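Local coordinates for protein 3-oxosteroid 1-dehydrogenase (Sterolibacterium denitrificans, PDB 7P18) that probably catalyses the FAD-dependent 1-dehydrogenation of 3-oxosteroids to 3-oxo-Delta(1)-steroids, passing the electrons to an acceptor, at residues A[21-26]-A[31-36]; A[26-31]-A[221-226]; A[68-73]-A[89-94]; A[215-220]-A[225-230]; A[342-347]-A[393-398]. All coordinates share one frame; numbering follows the deposited sequence.

Interactions 1, 2 and 4 form one cluster, with centres 6 to 10 Å apart. Interactions 1 and 2 share helix 17-28, and interactions 2 and 4 share helix 208-222. Strands 33-36 and 227-228, used by interactions 1 and 4, are neighbours in the five-stranded parallel sheet of the Rossmann-type FAD-binding fold. Interaction 3 lies about 26 Å from interaction 1 (centre to centre) and joins two helices that follow early in the chain. Its segments fall inside the long loop closed by interaction 2. Interaction 5 comes last in sequence. Its centre is about 43 Å from that of interaction 1, across the chain's centre, so the cluster and interaction 5 belong to separate regions of the molecule.

Interaction 1: residues A[21-26]-A[31-36]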
# COMPACT_ATOMS: atom_id res chain seq x y z
N LEU A 21 -5.04 12.65 -9.15
CA LEU A 21 -5.15 13.85 -8.27
C LEU A 21 -4.41 15.02 -8.94
O LEU A 21 -5.01 16.11 -9.06
CB LEU A 21 -4.58 13.55 -6.88
CG LEU A 21 -4.82 14.59 -5.77
CD1 LEU A 21 -3.89 15.78 -5.92
CD2 LEU A 21 -6.25 15.07 -5.75
N ALA A 22 -3.17 14.81 -9.38
CA ALA A 22 -2.36 15.85 -10.04
C ALA A 22 -3.13 16.36 -11.26
O ALA A 22 -3.17 17.60 -11.48
CB ALA A 22 -0.98 15.35 -10.37
N ALA A 23 -3.74 15.46 -12.03
CA ALA A 23 -4.50 15.79 -13.25
C ALA A 23 -5.70 16.69 -12.89
O ALA A 23 -5.90 17.74 -13.58
CB ALA A 23 -4.94 14.51 -13.95
N ALA A 24 -6.47 16.34 -11.89
CA ALA A 24 -7.66 17.11 -11.49
C ALA A 24 -7.21 18.49 -11.00
O ALA A 24 -7.87 19.52 -11.34
CB ALA A 24 -8.42 16.37 -10.41
N ARG A 25 -6.13 18.53 -10.24
CA ARG A 25 -5.65 19.79 -9.63
C ARG A 25 -5.14 20.70 -10.74
O ARG A 25 -5.46 21.90 -10.70
CB ARG A 25 -4.60 19.54 -8.55
CG ARG A 25 -4.04 20.82 -7.95
CD ARG A 25 -5.08 21.58 -7.17
NE ARG A 25 -4.49 22.75 -6.52
CZ ARG A 25 -5.14 23.61 -5.76
NH1 ARG A 25 -6.44 23.47 -5.49
NH2 ARG A 25 -4.47 24.63 -5.24
N ALA A 26 -4.34 20.17 -11.67
CA ALA A 26 -3.76 20.95 -12.79
C ALA A 26 -4.92 21.53 -13.60
O ALA A 26 -4.91 22.74 -13.91
CB ALA A 26 -2.85 20.09 -13.60
N LEU A 31 -5.05 24.50 -16.47
CA LEU A 31 -4.16 23.83 -17.44
C LEU A 31 -4.93 22.74 -18.17
O LEU A 31 -5.75 22.03 -17.51
CB LEU A 31 -2.95 23.21 -16.72
CG LEU A 31 -2.10 24.18 -15.91
CD1 LEU A 31 -1.33 23.46 -14.80
CD2 LEU A 31 -1.16 24.95 -16.82
N SER A 32 -4.61 22.56 -19.45
CA SER A 32 -5.08 21.42 -20.29
C SER A 32 -4.25 20.19 -19.90
O SER A 32 -3.00 20.28 -19.84
CB SER A 32 -5.01 21.74 -21.78
OG SER A 32 -3.68 21.80 -22.27
N VAL A 33 -4.94 19.09 -19.62
CA VAL A 33 -4.32 17.84 -19.10
C VAL A 33 -4.68 16.65 -20.00
O VAL A 33 -5.86 16.54 -20.39
CB VAL A 33 -4.73 17.60 -17.64
CG1 VAL A 33 -4.03 16.39 -17.05
CG2 VAL A 33 -4.42 18.82 -16.78
N LEU A 34 -3.70 15.78 -20.24
CA LEU A 34 -3.94 14.39 -20.71
C LEU A 34 -3.33 13.40 -19.70
O LEU A 34 -2.17 13.61 -19.28
CB LEU A 34 -3.28 14.22 -22.07
CG LEU A 34 -3.25 12.79 -22.62
CD1 LEU A 34 -4.63 12.29 -22.92
CD2 LEU A 34 -2.34 12.68 -23.84
N VAL A 35 -4.08 12.35 -19.38
CA VAL A 35 -3.55 11.18 -18.61
C VAL A 35 -3.36 9.99 -19.57
O VAL A 35 -4.31 9.70 -20.31
CB VAL A 35 -4.46 10.81 -17.45
CG1 VAL A 35 -3.86 9.68 -16.61
CG2 VAL A 35 -4.75 12.04 -16.59
N VAL A 36 -2.19 9.37 -19.57
CA VAL A 36 -1.93 8.11 -20.34
C VAL A 36 -1.69 6.94 -19.36
O VAL A 36 -0.85 7.11 -18.43
CB VAL A 36 -0.78 8.26 -21.35
CG1 VAL A 36 -1.10 9.33 -22.40
CG2 VAL A 36 0.57 8.52 -20.72
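L31 follows the end of helix 17-28 and folds its side chain back over A26. Its CB lies 3.5 Å from A26 O. L31 CG stays near the same oxygen, 3.7 Å from A26 O. From there CD1 reaches the A26 methyl, with L31 CD1 3.9 Å from A26 CB. The first torsion explains this path: CG is anti to the carbonyl carbon (chi1 -58°), which keeps the branch next to the L31 N. That N also donates to A26 O, at 3.1 Å and with an N-H...O angle of 159°. L31 also touches D9, R264 and I557.

The two segments are the helix and second strand of the beta-alpha-beta unit 10-13, 17-28, 33-36, the Rossmann-type core of the FAD-binding fold. The short helix and strand axes run antiparallel, 8.7 Å apart at their closest.

Further along, V33 spreads its two methyls under the helix. V33 CG1 meets A23 CB at 3.7 Å. V33 CG2 lies 3.7 Å from A23 O and touches A26 CB. V35 adds one methyl, with V35 CG2 3.6 Å from A23 CB. Alanines at 23 and 26 are small enough for the strand to come this close. A23 also touches L220 of helix 208-222. V36, next along the strand, touches the FAD.

Interaction 2: residues A[26-31]-A[221-226]; sequences AHDLGL and LERKVP
H27 and D28 meet R223 and V225 where helices 17-28 and 208-222 both end in Schellman motifs, with G30 and K224 as the positive-phi residues. The link is chiefly a salt bridge. R223 approaches D28 side-on with two nitrogens, one for each oxygen. R223 NH2 lies 2.9 Å from D28 OD2, in the guanidinium plane, on the syn lone pair and with an N-H...O angle of 159°. R223 NE is also 2.9 Å from D28 OD1, but this bond is more bent, at 137°. The acceptor there is tilted from the guanidinium plane, and the carboxylate and guanidinium planes are 42° apart. An extended chain from CG to NE carries the R223 head to D28.

On the way, the base of R223 passes over the H27 ring. R223 CB sits 3.5 Å from the ring centroid, over the face, in a CH-pi contact. V225 CG2 packs beside the histidine, 3.9 Å from H27 CB and also against the ring. Two backbone carbonyls also hold the guanidinium: A219 O takes NH1 and N104 O takes NH2. D28 OD2 has Y100 OH as a further partner.

A leucine in place of R223 would probably leave the D28 charge without its mate and the two carbonyls without these donors. With an arginine and a tyrosine hydroxyl bonded to its carboxylate, D28 is likely to be ionised.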
# COMPACT_ATOMS: atom_id res chain seq x y z
N ALA A 26 -4.34 20.17 -11.67
CA ALA A 26 -3.76 20.95 -12.79
C ALA A 26 -4.92 21.53 -13.60
O ALA A 26 -4.91 22.74 -13.91
CB ALA A 26 -2.85 20.09 -13.60
N HIS A 27 -5.94 20.71 -13.87
CA HIS A 27 -7.15 21.16 -14.58
C HIS A 27 -7.79 22.33 -13.81
O HIS A 27 -8.06 23.38 -14.45
CB HIS A 27 -8.15 20.03 -14.75
CG HIS A 27 -9.39 20.46 -15.46
ND1 HIS A 27 -10.47 20.97 -14.78
CD2 HIS A 27 -9.71 20.43 -16.77
CE1 HIS A 27 -11.42 21.24 -15.66
NE2 HIS A 27 -10.98 20.88 -16.87
N ASP A 28 -7.99 22.18 -12.50
CA ASP A 28 -8.72 23.19 -11.69
C ASP A 28 -7.93 24.49 -11.64
O ASP A 28 -8.57 25.50 -11.38
CB ASP A 28 -9.06 22.69 -10.30
CG ASP A 28 -10.19 21.69 -10.28
OD1 ASP A 28 -10.86 21.54 -11.34
OD2 ASP A 28 -10.40 21.06 -9.26
N LEU A 29 -6.62 24.46 -11.95
CA LEU A 29 -5.74 25.66 -11.99
C LEU A 29 -5.64 26.22 -13.41
O LEU A 29 -4.86 27.15 -13.61
CB LEU A 29 -4.36 25.28 -11.45
CG LEU A 29 -4.30 24.92 -9.96
CD1 LEU A 29 -2.89 24.47 -9.56
CD2 LEU A 29 -4.76 26.09 -9.09
N GLY A 30 -6.41 25.68 -14.36
CA GLY A 30 -6.61 26.26 -15.71
C GLY A 30 -5.70 25.64 -16.75
O GLY A 30 -5.59 26.23 -17.83
N LEU A 31 -5.05 24.50 -16.47
CA LEU A 31 -4.16 23.83 -17.44
C LEU A 31 -4.93 22.74 -18.17
O LEU A 31 -5.75 22.03 -17.51
CB LEU A 31 -2.95 23.21 -16.72
CG LEU A 31 -2.10 24.18 -15.91
CD1 LEU A 31 -1.33 23.46 -14.80
CD2 LEU A 31 -1.16 24.95 -16.82
N LEU A 221 -13.77 12.79 -14.93
CA LEU A 221 -14.94 12.72 -15.84
C LEU A 221 -15.68 14.05 -15.81
O LEU A 221 -15.93 14.59 -16.86
CB LEU A 221 -15.87 11.59 -15.41
CG LEU A 221 -15.56 10.22 -15.99
CD1 LEU A 221 -16.50 9.19 -15.39
CD2 LEU A 221 -15.68 10.23 -17.51
N GLU A 222 -15.99 14.55 -14.62
CA GLU A 222 -16.66 15.86 -14.41
C GLU A 222 -15.89 16.98 -15.09
O GLU A 222 -16.53 17.90 -15.59
CB GLU A 222 -16.83 16.15 -12.93
CG GLU A 222 -17.81 15.20 -12.31
CD GLU A 222 -18.52 15.75 -11.09
OE1 GLU A 222 -17.85 16.39 -10.25
OE2 GLU A 222 -19.75 15.55 -11.01
N ARG A 223 -14.56 16.93 -15.09
CA ARG A 223 -13.70 17.98 -15.68
C ARG A 223 -13.42 17.67 -17.15
O ARG A 223 -12.75 18.48 -17.79
CB ARG A 223 -12.38 18.09 -14.89
CG ARG A 223 -12.60 18.50 -13.44
CD ARG A 223 -11.45 18.12 -12.52
NE ARG A 223 -11.59 18.77 -11.22
CZ ARG A 223 -12.49 18.43 -10.31
NH1 ARG A 223 -13.32 17.42 -10.51
NH2 ARG A 223 -12.55 19.10 -9.18
N LYS A 224 -13.86 16.51 -17.65
CA LYS A 224 -13.64 16.06 -19.05
C LYS A 224 -12.15 15.99 -19.34
O LYS A 224 -11.74 16.34 -20.46
CB LYS A 224 -14.32 17.02 -20.03
CG LYS A 224 -15.82 17.19 -19.82
CD LYS A 224 -16.43 18.19 -20.79
CE LYS A 224 -17.84 18.59 -20.43
NZ LYS A 224 -18.83 17.58 -20.87
N VAL A 225 -11.35 15.52 -18.39
CA VAL A 225 -9.90 15.34 -18.61
C VAL A 225 -9.75 13.99 -19.29
O VAL A 225 -10.21 12.99 -18.73
CB VAL A 225 -9.12 15.38 -17.28
CG1 VAL A 225 -7.69 14.94 -17.46
CG2 VAL A 225 -9.20 16.76 -16.65
N PRO A 226 -9.14 13.94 -20.50
CA PRO A 226 -8.99 12.66 -21.20
C PRO A 226 -8.02 11.74 -20.46
O PRO A 226 -7.01 12.20 -19.94
CB PRO A 226 -8.47 13.05 -22.59
CG PRO A 226 -7.83 14.43 -22.38
CD PRO A 226 -8.65 15.07 -21.29

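Interaction 3: residues A[68-73]-A[89-94]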
# COMPACT_ATOMS: atom_id res chain seq x y z
N ASP A 68 4.76 21.23 14.07
CA ASP A 68 6.09 20.98 14.70
C ASP A 68 6.18 19.54 15.26
O ASP A 68 7.26 18.92 15.16
CB ASP A 68 6.40 21.99 15.80
CG ASP A 68 7.86 21.98 16.19
OD1 ASP A 68 8.71 22.17 15.29
OD2 ASP A 68 8.13 21.68 17.35
N GLU A 69 5.12 19.00 15.85
CA GLU A 69 5.14 17.59 16.33
C GLU A 69 5.34 16.63 15.13
O GLU A 69 6.15 15.67 15.27
CB GLU A 69 3.85 17.24 17.09
CG GLU A 69 3.78 17.82 18.49
CD GLU A 69 2.38 17.75 19.01
OE1 GLU A 69 1.52 18.48 18.46
OE2 GLU A 69 2.13 16.91 19.90
N ALA A 70 4.63 16.86 14.02
CA ALA A 70 4.69 16.04 12.80
C ALA A 70 6.10 16.13 12.21
O ALA A 70 6.62 15.09 11.71
CB ALA A 70 3.62 16.44 11.84
N LEU A 71 6.73 17.29 12.26
CA LEU A 71 8.11 17.45 11.73
C LEU A 71 9.07 16.68 12.64
O LEU A 71 9.97 16.01 12.12
CB LEU A 71 8.50 18.93 11.62
CG LEU A 71 9.92 19.18 11.11
CD1 LEU A 71 10.09 18.68 9.68
CD2 LEU A 71 10.30 20.65 11.21
N THR A 72 8.91 16.76 13.97
CA THR A 72 9.74 16.00 14.92
C THR A 72 9.69 14.50 14.56
O THR A 72 10.74 13.85 14.44
CB THR A 72 9.30 16.31 16.35
OG1 THR A 72 9.68 17.67 16.61
CG2 THR A 72 9.94 15.38 17.35
N TYR A 73 8.49 13.99 14.41
CA TYR A 73 8.24 12.58 14.04
C TYR A 73 8.91 12.24 12.69
O TYR A 73 9.62 11.23 12.66
CB TYR A 73 6.75 12.32 14.03
CG TYR A 73 6.34 10.89 13.82
CD1 TYR A 73 6.46 9.96 14.84
CD2 TYR A 73 5.80 10.47 12.62
CE1 TYR A 73 6.05 8.64 14.68
CE2 TYR A 73 5.38 9.16 12.45
CZ TYR A 73 5.47 8.25 13.49
OH TYR A 73 5.05 6.94 13.33
N ALA A 89 7.44 20.60 3.18
CA ALA A 89 6.48 20.71 2.06
C ALA A 89 5.36 19.67 2.22
O ALA A 89 4.17 19.99 1.97
CB ALA A 89 7.22 20.58 0.76
N TYR A 90 5.71 18.45 2.62
CA TYR A 90 4.70 17.37 2.82
C TYR A 90 3.70 17.81 3.89
O TYR A 90 2.48 17.68 3.72
CB TYR A 90 5.35 16.03 3.18
CG TYR A 90 4.29 14.97 3.33
CD1 TYR A 90 3.64 14.47 2.21
CD2 TYR A 90 3.88 14.51 4.57
CE1 TYR A 90 2.64 13.50 2.32
CE2 TYR A 90 2.86 13.57 4.69
CZ TYR A 90 2.24 13.06 3.56
OH TYR A 90 1.27 12.12 3.62
N LEU A 91 4.20 18.30 5.01
CA LEU A 91 3.34 18.68 6.16
C LEU A 91 2.51 19.91 5.83
O LEU A 91 1.33 19.97 6.25
CB LEU A 91 4.23 18.88 7.39
CG LEU A 91 4.97 17.64 7.85
CD1 LEU A 91 5.93 17.97 8.99
CD2 LEU A 91 4.04 16.51 8.26
N GLU A 92 3.07 20.84 5.06
CA GLU A 92 2.32 22.01 4.57
C GLU A 92 1.15 21.57 3.69
O GLU A 92 0.03 22.03 3.91
CB GLU A 92 3.24 22.95 3.78
CG GLU A 92 2.50 24.16 3.22
CD GLU A 92 3.30 25.10 2.36
OE1 GLU A 92 4.39 24.74 1.94
OE2 GLU A 92 2.85 26.21 2.15
N SER A 93 1.40 20.71 2.70
CA SER A 93 0.47 20.47 1.58
C SER A 93 -0.48 19.29 1.83
O SER A 93 -1.56 19.33 1.28
CB SER A 93 1.21 20.31 0.29
OG SER A 93 1.94 21.48 -0.03
N ALA A 94 -0.11 18.31 2.64
CA ALA A 94 -0.95 17.10 2.83
C ALA A 94 -2.36 17.48 3.32
O ALA A 94 -3.36 17.07 2.73
CB ALA A 94 -0.25 16.13 3.71
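L91 of helix 84-104 reaches helix 67-78 and packs on A70 and L71. It is a single knob in the helix-helix packing of two successive helices of the FAD-binding fold. The hole is made by four residues spaced as one face of a helix: F67, A70, L71 and L74.

The shape of L91 suits this task. CG is anti to the carbonyl carbon (chi1 -63°), and with chi2 at 175° this directs the two methyls to A70 and L71. CD2 takes the A70 side, with L91 CD2 3.6 Å from A70 CB. CD1 goes to the backbone side of L71, where L91 CD1 is 3.8 Å from L71 CB. A70 CB also lies 4.0 Å from L91 CD1, and both branches of the leucine touch the alanine. A70 lets L91 come near because it ends at CB. Its methyl also touches P56.

L71 behaves differently. Its CG is anti to the backbone N (chi1 179°), which takes the isobutyl end past L91 to L87 and L88, one turn earlier in helix 84-104. Thus L71 gives only its base to L91.

Helix 84-104 is also tied to helix 543-559, through a salt bridge between E92 and R552. No hydrogen bond crosses between segments 68-73 and 89-94, and the side-chain contacts are apolar. The closest approach is tight: L91 CD1 lies 3.4 Å from the backbone L71 N.

Interaction 4: residues A[215-220]-A[225-230]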
# COMPACT_ATOMS: atom_id res chain seq x y z
N GLY A 215 -13.48 7.45 -7.18
CA GLY A 215 -13.74 8.89 -6.90
C GLY A 215 -12.85 9.80 -7.72
O GLY A 215 -13.35 10.80 -8.24
N LEU A 216 -11.56 9.47 -7.88
CA LEU A 216 -10.63 10.33 -8.66
C LEU A 216 -10.99 10.21 -10.15
O LEU A 216 -10.94 11.23 -10.88
CB LEU A 216 -9.18 9.95 -8.37
CG LEU A 216 -8.70 10.31 -6.95
CD1 LEU A 216 -7.36 9.63 -6.65
CD2 LEU A 216 -8.57 11.82 -6.81
N ARG A 217 -11.39 9.01 -10.59
CA ARG A 217 -11.80 8.85 -12.01
C ARG A 217 -13.01 9.75 -12.27
O ARG A 217 -13.03 10.43 -13.29
CB ARG A 217 -12.10 7.40 -12.37
CG ARG A 217 -12.47 7.24 -13.84
CD ARG A 217 -11.27 7.40 -14.72
NE ARG A 217 -11.53 7.42 -16.15
CZ ARG A 217 -11.89 8.48 -16.87
NH1 ARG A 217 -12.12 9.65 -16.29
NH2 ARG A 217 -12.08 8.36 -18.17
N HIS A 218 -13.96 9.76 -11.36
CA HIS A 218 -15.20 10.57 -11.44
C HIS A 218 -14.85 12.06 -11.53
O HIS A 218 -15.39 12.74 -12.38
CB HIS A 218 -16.11 10.26 -10.27
CG HIS A 218 -17.37 11.05 -10.31
ND1 HIS A 218 -18.41 10.76 -11.20
CD2 HIS A 218 -17.77 12.13 -9.61
CE1 HIS A 218 -19.39 11.63 -11.03
NE2 HIS A 218 -19.01 12.49 -10.07
N ALA A 219 -13.91 12.53 -10.71
CA ALA A 219 -13.40 13.92 -10.75
C ALA A 219 -12.86 14.26 -12.14
O ALA A 219 -13.13 15.37 -12.63
CB ALA A 219 -12.33 14.13 -9.69
N LEU A 220 -12.13 13.36 -12.78
CA LEU A 220 -11.58 13.59 -14.13
C LEU A 220 -12.76 13.63 -15.13
O LEU A 220 -12.73 14.46 -16.07
CB LEU A 220 -10.55 12.52 -14.47
CG LEU A 220 -9.29 12.52 -13.60
CD1 LEU A 220 -8.28 11.51 -14.15
CD2 LEU A 220 -8.67 13.92 -13.52
N VAL A 225 -11.35 15.52 -18.39
CA VAL A 225 -9.90 15.34 -18.61
C VAL A 225 -9.75 13.99 -19.29
O VAL A 225 -10.21 12.99 -18.73
CB VAL A 225 -9.12 15.38 -17.28
CG1 VAL A 225 -7.69 14.94 -17.46
CG2 VAL A 225 -9.20 16.76 -16.65
N PRO A 226 -9.14 13.94 -20.50
CA PRO A 226 -8.99 12.66 -21.20
C PRO A 226 -8.02 11.74 -20.46
O PRO A 226 -7.01 12.20 -19.94
CB PRO A 226 -8.47 13.05 -22.59
CG PRO A 226 -7.83 14.43 -22.38
CD PRO A 226 -8.65 15.07 -21.29
N LEU A 227 -8.36 10.45 -20.46
CA LEU A 227 -7.51 9.37 -19.94
C LEU A 227 -7.39 8.29 -21.02
O LEU A 227 -8.38 7.63 -21.27
CB LEU A 227 -8.16 8.83 -18.68
CG LEU A 227 -7.24 7.98 -17.80
CD1 LEU A 227 -7.75 7.90 -16.37
CD2 LEU A 227 -7.08 6.57 -18.35
N TRP A 228 -6.23 8.12 -21.61
CA TRP A 228 -6.01 7.11 -22.68
C TRP A 228 -5.52 5.81 -22.06
O TRP A 228 -4.38 5.77 -21.58
CB TRP A 228 -5.04 7.62 -23.75
CG TRP A 228 -5.54 8.79 -24.53
CD1 TRP A 228 -6.77 9.38 -24.45
CD2 TRP A 228 -4.81 9.52 -25.52
NE1 TRP A 228 -6.83 10.47 -25.29
CE2 TRP A 228 -5.64 10.58 -25.96
CE3 TRP A 228 -3.51 9.43 -26.03
CZ2 TRP A 228 -5.23 11.48 -26.93
CZ3 TRP A 228 -3.10 10.34 -26.98
CH2 TRP A 228 -3.95 11.36 -27.41
N LEU A 229 -6.36 4.77 -22.12
CA LEU A 229 -6.00 3.39 -21.67
C LEU A 229 -5.18 2.72 -22.78
O LEU A 229 -5.20 3.21 -23.91
CB LEU A 229 -7.26 2.61 -21.34
CG LEU A 229 -8.09 3.17 -20.18
CD1 LEU A 229 -9.45 2.53 -20.09
CD2 LEU A 229 -7.36 2.96 -18.85
N ASN A 230 -4.45 1.67 -22.43
CA ASN A 230 -3.70 0.83 -23.40
C ASN A 230 -2.71 1.72 -24.13
O ASN A 230 -2.46 1.45 -25.33
CB ASN A 230 -4.69 0.16 -24.36
CG ASN A 230 -5.75 -0.62 -23.63
OD1 ASN A 230 -6.94 -0.32 -23.73
ND2 ASN A 230 -5.31 -1.59 -22.86
O HOH W 1 -12.30 11.84 -18.17
O HOH W 2 -10.58 6.55 -20.47
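R217 and L227 meet with the leucine under one face of the guanidinium. L227 CD1 is 3.8 Å from R217 NE and also touches the R217 CD methylene. L227 CB lies under the same group, 4.0 Å from R217 NH2 and offset toward the rim. The arginine chain bends at chi2 (73°), which swings its head from the helix toward the strand. Lower down, L220 fills the angle between V225 and L227. Its CD2 is 4.1 Å from V225 CB, and L220 CD1 is 4.3 Å from L227 CD1.

One direct bond joins the backbones: V225 N donates to L220 O at 2.9 Å. It is nearly straight, at 165°, and belongs to the Schellman turn that ends helix 208-222.

Two waters extend the reach of R217. One accepts from NH1, in the plane of the guanidinium, and donates to V225 O. The other accepts from R217 NH2 over 3.3 Å and donates to L227 O. Y42 adds a cation-pi contact to the head. An alanine in place of R217 would probably leave both waters without their arginine donor, Y42 without its cation, and the L227 side chain uncovered.

Outside the segments, the L227 side chain is about 4 Å from that of E37, an FAD-binding residue. L220 packs on M20 and A23 of helix 17-28. V225 meets V33, and L227 meets V35. Strand 227-228 is the edge of the five-stranded parallel sheet and runs beside strand 33-36. Helix 208-222 lies beside helix 17-28.

Interaction 5: residues A[342-347]-A[393-398]; sequences NLPGCI and YNYPMG
L343 and P344 form two bumps on a turn, and the Y395 ring lies against both. L343 points one methyl at the base of the tyrosine, with L343 CD1 3.8 Å from Y395 CB. The second methyl, L343 CD2, sits over the ring face, offset toward the rim and 4.1 Å from Y395 CE1. CG of L343 is anti to the carbonyl carbon; this chi1 of -69° turns the branch toward Y395, and both methyls meet one side of its ring. The opposite face is filled by N394 CB, over the ring centre. The ring is thus held flat between a leucine and the residue before it.

P344 takes the far end. The two side chains cross at about a right angle, with P344 CG 3.4 Å from Y395 OH and P344 CD 4.0 Å from Y395 CZ. The hydroxyl is hydrogen-bonded to D469.

The bumps are set by a type II beta turn from L343 to C346. G345 has a positive phi, at which a side chain would be jammed against the preceding carbonyl. The turn leads into strand 347-349, which pairs with strand 383-387 of the large antiparallel sheet. Helix 389-394 follows that strand and ends just before Y395.

F391 packs alongside: it meets Y395 edge-to-face and touches L343, C346 and M397. Further along, L343 CD1 reaches P396 CD at 4.2 Å, and both residues rest on L173 of helix 166-174. The P396 side chain is about 9 Å from the bound steroid.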
# COMPACT_ATOMS: atom_id res chain seq x y z
N ASN A 342 -1.00 -9.63 13.97
CA ASN A 342 -1.11 -9.02 15.33
C ASN A 342 -2.01 -9.89 16.21
O ASN A 342 -1.99 -9.71 17.47
CB ASN A 342 -1.67 -7.61 15.30
CG ASN A 342 -0.76 -6.61 14.62
OD1 ASN A 342 -0.17 -6.94 13.59
ND2 ASN A 342 -0.75 -5.38 15.11
N LEU A 343 -2.79 -10.78 15.61
CA LEU A 343 -3.77 -11.64 16.34
C LEU A 343 -3.05 -12.64 17.22
O LEU A 343 -1.91 -13.06 16.98
CB LEU A 343 -4.73 -12.28 15.35
CG LEU A 343 -5.70 -11.29 14.69
CD1 LEU A 343 -6.40 -11.95 13.51
CD2 LEU A 343 -6.72 -10.78 15.68
N PRO A 344 -3.68 -13.02 18.36
CA PRO A 344 -3.02 -13.85 19.35
C PRO A 344 -2.99 -15.35 18.99
O PRO A 344 -4.00 -15.85 18.57
CB PRO A 344 -3.87 -13.56 20.61
CG PRO A 344 -5.21 -13.36 20.09
CD PRO A 344 -5.01 -12.57 18.80
N GLY A 345 -1.83 -15.98 19.15
CA GLY A 345 -1.65 -17.43 18.93
C GLY A 345 -0.85 -17.77 17.67
O GLY A 345 -0.78 -18.96 17.36
N CYS A 346 -0.30 -16.79 16.96
CA CYS A 346 0.52 -17.10 15.75
C CYS A 346 1.96 -16.67 15.98
O CYS A 346 2.18 -15.63 16.64
CB CYS A 346 -0.06 -16.49 14.50
SG CYS A 346 0.03 -14.68 14.43
N ILE A 347 2.92 -17.45 15.49
CA ILE A 347 4.36 -17.07 15.61
C ILE A 347 5.00 -17.17 14.23
O ILE A 347 4.52 -17.95 13.41
CB ILE A 347 5.11 -17.90 16.66
CG1 ILE A 347 5.07 -19.41 16.42
CG2 ILE A 347 4.63 -17.54 18.06
CD1 ILE A 347 6.12 -20.14 17.24
N TYR A 393 -9.87 -21.56 13.73
CA TYR A 393 -11.35 -21.45 13.87
C TYR A 393 -11.76 -19.98 13.99
O TYR A 393 -12.80 -19.59 13.41
CB TYR A 393 -11.83 -22.24 15.09
CG TYR A 393 -13.33 -22.22 15.30
CD1 TYR A 393 -14.18 -23.05 14.57
CD2 TYR A 393 -13.90 -21.36 16.22
CE1 TYR A 393 -15.55 -23.04 14.78
CE2 TYR A 393 -15.27 -21.33 16.43
CZ TYR A 393 -16.10 -22.18 15.71
OH TYR A 393 -17.45 -22.14 15.90
N ASN A 394 -11.00 -19.20 14.76
CA ASN A 394 -11.39 -17.81 15.17
C ASN A 394 -11.05 -16.73 14.14
O ASN A 394 -11.80 -15.73 14.08
CB ASN A 394 -10.84 -17.49 16.55
CG ASN A 394 -11.67 -18.24 17.59
OD1 ASN A 394 -11.24 -19.23 18.14
ND2 ASN A 394 -12.94 -17.95 17.61
N TYR A 395 -9.97 -16.88 13.37
CA TYR A 395 -9.30 -15.70 12.74
C TYR A 395 -9.05 -15.91 11.27
O TYR A 395 -8.82 -17.03 10.84
CB TYR A 395 -7.98 -15.43 13.45
CG TYR A 395 -8.09 -15.13 14.92
CD1 TYR A 395 -9.01 -14.21 15.39
CD2 TYR A 395 -7.26 -15.74 15.83
CE1 TYR A 395 -9.08 -13.90 16.75
CE2 TYR A 395 -7.34 -15.46 17.18
CZ TYR A 395 -8.26 -14.53 17.64
OH TYR A 395 -8.32 -14.24 18.97
N PRO A 396 -9.04 -14.82 10.47
CA PRO A 396 -8.63 -14.88 9.07
C PRO A 396 -7.10 -14.88 9.04
O PRO A 396 -6.47 -14.53 10.03
CB PRO A 396 -9.22 -13.61 8.47
CG PRO A 396 -9.20 -12.62 9.58
CD PRO A 396 -9.34 -13.44 10.87
N MET A 397 -6.53 -15.29 7.91
CA MET A 397 -5.07 -15.14 7.64
C MET A 397 -4.88 -15.09 6.12
O MET A 397 -4.86 -16.14 5.46
CB MET A 397 -4.27 -16.27 8.27
CG MET A 397 -2.75 -16.02 8.22
SD MET A 397 -2.19 -14.49 8.99
CE MET A 397 -2.57 -14.78 10.72
N GLY A 398 -4.78 -13.88 5.58
CA GLY A 398 -4.77 -13.63 4.13
C GLY A 398 -5.95 -14.31 3.46
O GLY A 398 -7.10 -14.04 3.83